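PDB 1BHE: endo-polygalacturonase from Pectobacterium carotovorum subsp. carotovorum, which hydrolyses the alpha-1,4 linkages of polygalacturonic acid in plant cell walls and so contributes to the maceration and soft-rotting of plant tissue. Local coordinates for residues S50-G55 / G70-V76. Coordinates in Å, arbitrary orientation, origin at the centre of the assembly. Residues are numbered along the deposited sequence.
Sequences SVFLSG and GVTLRAV
Parallel strands pair by having alternate residues of each strand bond to the two residues flanking their partner, and residues 50-55 and 70-76 of this polygalacturonase follow the rule. Strands 51-54 and 72-75 (phi -73 to -147°, psi 110 to 161°) run parallel, their axes 4.7 Å apart at closest and inclined by 25°; Val51 pairs with Thr72, Phe52 with Leu73, Leu53 with Arg74 and Ser54 with Ala75. Five hydrogen bonds form the ladder: Thr72 N to Ser50 O (2.9 Å), Phe52 N to Thr72 O (2.9 Å), Arg74 N to Phe52 O (2.8 Å), Ser54 N to Arg74 O (3.0 Å) and Val76 N to Ser54 O (3.0 Å). Leu73 bonds the backbone of Thr118 and Asp120 in the next coil, and Ala75 that of Asp120, with Ala75 O also accepting from Gln122 NE2; Leu53 bonds Ala25.

Side chains alternate between faces. On the buried face Phe52 (chi1 m) brings CD1 to 3.8 Å from Val71 CG1 and CB to 3.9 Å from Leu73 CD1, beneath helix 26-33. On the other, CG1 of Val51 (t) lies over the guanidinium of Arg74 (ttm), 3.6 Å from NH1, while Arg74 NE salt-bridges Asp120. Leu53 (tp) CG meets Val76 CG1 at 3.5 Å. At the N-terminal end one water accepts from Ser50 OG (2.9 Å) and Thr72 OG1 (2.8 Å) and donates to Gly70 O (2.9 Å).

Such stacking of successive coils is the hallmark of the right-handed parallel beta-helix of family 28. The ten ladder donors and acceptors are paired across two coils, so Phe52, Leu73 and Ala75 can pack inward, and Ser54 joins them with OG bonded to Gly55 O (2.7 Å).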
ATOM      1  N   SER A  50     -15.007  -6.134  22.464  1.00 10.37           N
ATOM      2  CA  SER A  50     -13.606  -6.066  22.064  1.00 10.18           C
ATOM      3  C   SER A  50     -13.503  -5.258  20.770  1.00  9.70           C
ATOM      4  O   SER A  50     -12.521  -5.359  20.045  1.00  8.98           O
ATOM      5  CB  SER A  50     -13.048  -7.472  21.849  1.00 10.33           C
ATOM      6  OG  SER A  50     -13.717  -8.072  20.744  1.00 11.32           O
ATOM      7  N   VAL A  51     -14.565  -4.512  20.461  1.00  8.99           N
ATOM      8  CA  VAL A  51     -14.624  -3.748  19.217  1.00  8.86           C
ATOM      9  C   VAL A  51     -14.850  -2.264  19.475  1.00  8.11           C
ATOM     10  O   VAL A  51     -15.831  -1.876  20.117  1.00  8.49           O
ATOM     11  CB  VAL A  51     -15.750  -4.258  18.290  1.00  8.91           C
ATOM     12  CG1 VAL A  51     -15.817  -3.445  16.996  1.00  9.08           C
ATOM     13  CG2 VAL A  51     -15.588  -5.731  17.935  1.00  9.49           C
ATOM     14  N   PHE A  52     -13.948  -1.425  18.990  1.00  7.84           N
ATOM     15  CA  PHE A  52     -14.095   0.023  19.034  1.00  7.97           C
ATOM     16  C   PHE A  52     -14.652   0.462  17.672  1.00  8.88           C
ATOM     17  O   PHE A  52     -13.965   0.299  16.661  1.00  8.84           O
ATOM     18  CB  PHE A  52     -12.778   0.739  19.308  1.00  7.84           C
ATOM     19  CG  PHE A  52     -12.253   0.610  20.712  1.00  7.45           C
ATOM     20  CD1 PHE A  52     -11.422  -0.436  21.061  1.00  7.04           C
ATOM     21  CD2 PHE A  52     -12.587   1.552  21.673  1.00  7.80           C
ATOM     22  CE1 PHE A  52     -10.934  -0.556  22.349  1.00  7.60           C
ATOM     23  CE2 PHE A  52     -12.103   1.441  22.969  1.00  8.48           C
ATOM     24  CZ  PHE A  52     -11.273   0.389  23.303  1.00  7.81           C
ATOM     25  N   LEU A  53     -15.886   0.939  17.657  1.00  9.56           N
ATOM     26  CA  LEU A  53     -16.531   1.372  16.411  1.00 10.40           C
ATOM     27  C   LEU A  53     -16.326   2.874  16.268  1.00  9.91           C
ATOM     28  O   LEU A  53     -16.730   3.635  17.155  1.00 10.15           O
ATOM     29  CB  LEU A  53     -18.008   0.992  16.447  1.00 11.78           C
ATOM     30  CG  LEU A  53     -18.760   0.845  15.127  1.00 13.68           C
ATOM     31  CD1 LEU A  53     -18.069  -0.125  14.177  1.00 13.69           C
ATOM     32  CD2 LEU A  53     -20.191   0.382  15.384  1.00 14.60           C
ATOM     33  N   SER A  54     -15.669   3.308  15.197  1.00  9.20           N
ATOM     34  CA  SER A  54     -15.328   4.722  15.061  1.00  7.93           C
ATOM     35  C   SER A  54     -15.336   5.236  13.630  1.00  7.36           C
ATOM     36  O   SER A  54     -15.215   4.489  12.666  1.00  6.71           O
ATOM     37  CB  SER A  54     -13.898   4.888  15.628  1.00  8.16           C
ATOM     38  OG  SER A  54     -13.359   6.177  15.408  1.00  7.42           O
ATOM     39  N   GLY A  55     -15.430   6.557  13.518  1.00  6.96           N
ATOM     40  CA  GLY A  55     -15.302   7.256  12.246  1.00  6.77           C
ATOM     41  C   GLY A  55     -13.867   7.793  12.193  1.00  6.58           C
ATOM     42  O   GLY A  55     -13.004   7.373  12.968  1.00  6.21           O
ATOM     43  N   GLY A  70      -6.647  -9.502  20.088  1.00 11.31           N
ATOM     44  CA  GLY A  70      -8.069  -9.785  20.166  1.00 10.61           C
ATOM     45  C   GLY A  70      -8.988  -8.581  20.095  1.00  9.99           C
ATOM     46  O   GLY A  70     -10.210  -8.752  20.194  1.00 10.21           O
ATOM     47  N   VAL A  71      -8.463  -7.363  20.016  1.00  8.43           N
ATOM     48  CA  VAL A  71      -9.285  -6.161  19.961  1.00  7.88           C
ATOM     49  C   VAL A  71      -9.298  -5.679  18.507  1.00  7.64           C
ATOM     50  O   VAL A  71      -8.310  -5.865  17.793  1.00  6.97           O
ATOM     51  CB  VAL A  71      -8.761  -5.059  20.896  1.00  7.71           C
ATOM     52  CG1 VAL A  71      -9.448  -3.716  20.695  1.00  7.62           C
ATOM     53  CG2 VAL A  71      -8.933  -5.486  22.355  1.00  8.10           C
ATOM     54  N   THR A  72     -10.419  -5.101  18.104  1.00  6.81           N
ATOM     55  CA  THR A  72     -10.559  -4.594  16.746  1.00  7.28           C
ATOM     56  C   THR A  72     -10.974  -3.126  16.764  1.00  7.10           C
ATOM     57  O   THR A  72     -11.896  -2.754  17.495  1.00  7.56           O
ATOM     58  CB  THR A  72     -11.622  -5.402  15.974  1.00  7.70           C
ATOM     59  OG1 THR A  72     -11.261  -6.795  15.973  1.00  8.14           O
ATOM     60  CG2 THR A  72     -11.743  -4.935  14.533  1.00  7.59           C
ATOM     61  N   LEU A  73     -10.289  -2.300  15.985  1.00  6.56           N
ATOM     62  CA  LEU A  73     -10.715  -0.909  15.773  1.00  5.85           C
ATOM     63  C   LEU A  73     -11.418  -0.980  14.413  1.00  5.47           C
ATOM     64  O   LEU A  73     -10.759  -1.233  13.399  1.00  4.54           O
ATOM     65  CB  LEU A  73      -9.533   0.040  15.783  1.00  6.76           C
ATOM     66  CG  LEU A  73      -9.780   1.483  15.333  1.00  7.00           C
ATOM     67  CD1 LEU A  73     -10.768   2.184  16.257  1.00  7.07           C
ATOM     68  CD2 LEU A  73      -8.477   2.269  15.282  1.00  6.76           C
ATOM     69  N   ARG A  74     -12.729  -0.837  14.402  1.00  6.27           N
ATOM     70  CA  ARG A  74     -13.530  -0.987  13.195  1.00  7.35           C
ATOM     71  C   ARG A  74     -14.167   0.287  12.675  1.00  7.43           C
ATOM     72  O   ARG A  74     -14.819   1.025  13.416  1.00  6.81           O
ATOM     73  CB  ARG A  74     -14.629  -2.019  13.510  1.00  9.03           C
ATOM     74  CG  ARG A  74     -15.502  -2.452  12.340  1.00  9.84           C
ATOM     75  CD  ARG A  74     -16.517  -3.507  12.795  1.00 11.33           C
ATOM     76  NE  ARG A  74     -15.846  -4.777  13.054  1.00 12.44           N
ATOM     77  CZ  ARG A  74     -16.280  -5.734  13.868  1.00 13.52           C
ATOM     78  NH1 ARG A  74     -17.411  -5.615  14.541  1.00 14.03           N
ATOM     79  NH2 ARG A  74     -15.553  -6.832  14.015  1.00 14.75           N
ATOM     80  N   ALA A  75     -13.985   0.526  11.375  1.00  7.49           N
ATOM     81  CA  ALA A  75     -14.543   1.706  10.722  1.00  8.39           C
ATOM     82  C   ALA A  75     -16.053   1.568  10.549  1.00  8.69           C
ATOM     83  O   ALA A  75     -16.525   0.550  10.025  1.00  8.85           O
ATOM     84  CB  ALA A  75     -13.862   1.931   9.374  1.00  8.18           C
ATOM     85  N   VAL A  76     -16.805   2.572  10.994  1.00  9.24           N
ATOM     86  CA  VAL A  76     -18.261   2.490  10.872  1.00 10.05           C
ATOM     87  C   VAL A  76     -18.658   2.360   9.412  1.00 10.04           C
ATOM     88  O   VAL A  76     -18.036   2.945   8.518  1.00  9.40           O
ATOM     89  CB  VAL A  76     -18.986   3.673  11.533  1.00 11.13           C
ATOM     90  CG1 VAL A  76     -18.721   3.659  13.034  1.00 11.89           C
ATOM     91  CG2 VAL A  76     -18.563   5.011  10.942  1.00 11.15           C
TER
HETATM   92  O   HOH W   1     -12.263  -8.093  18.219  1.00 11.11           O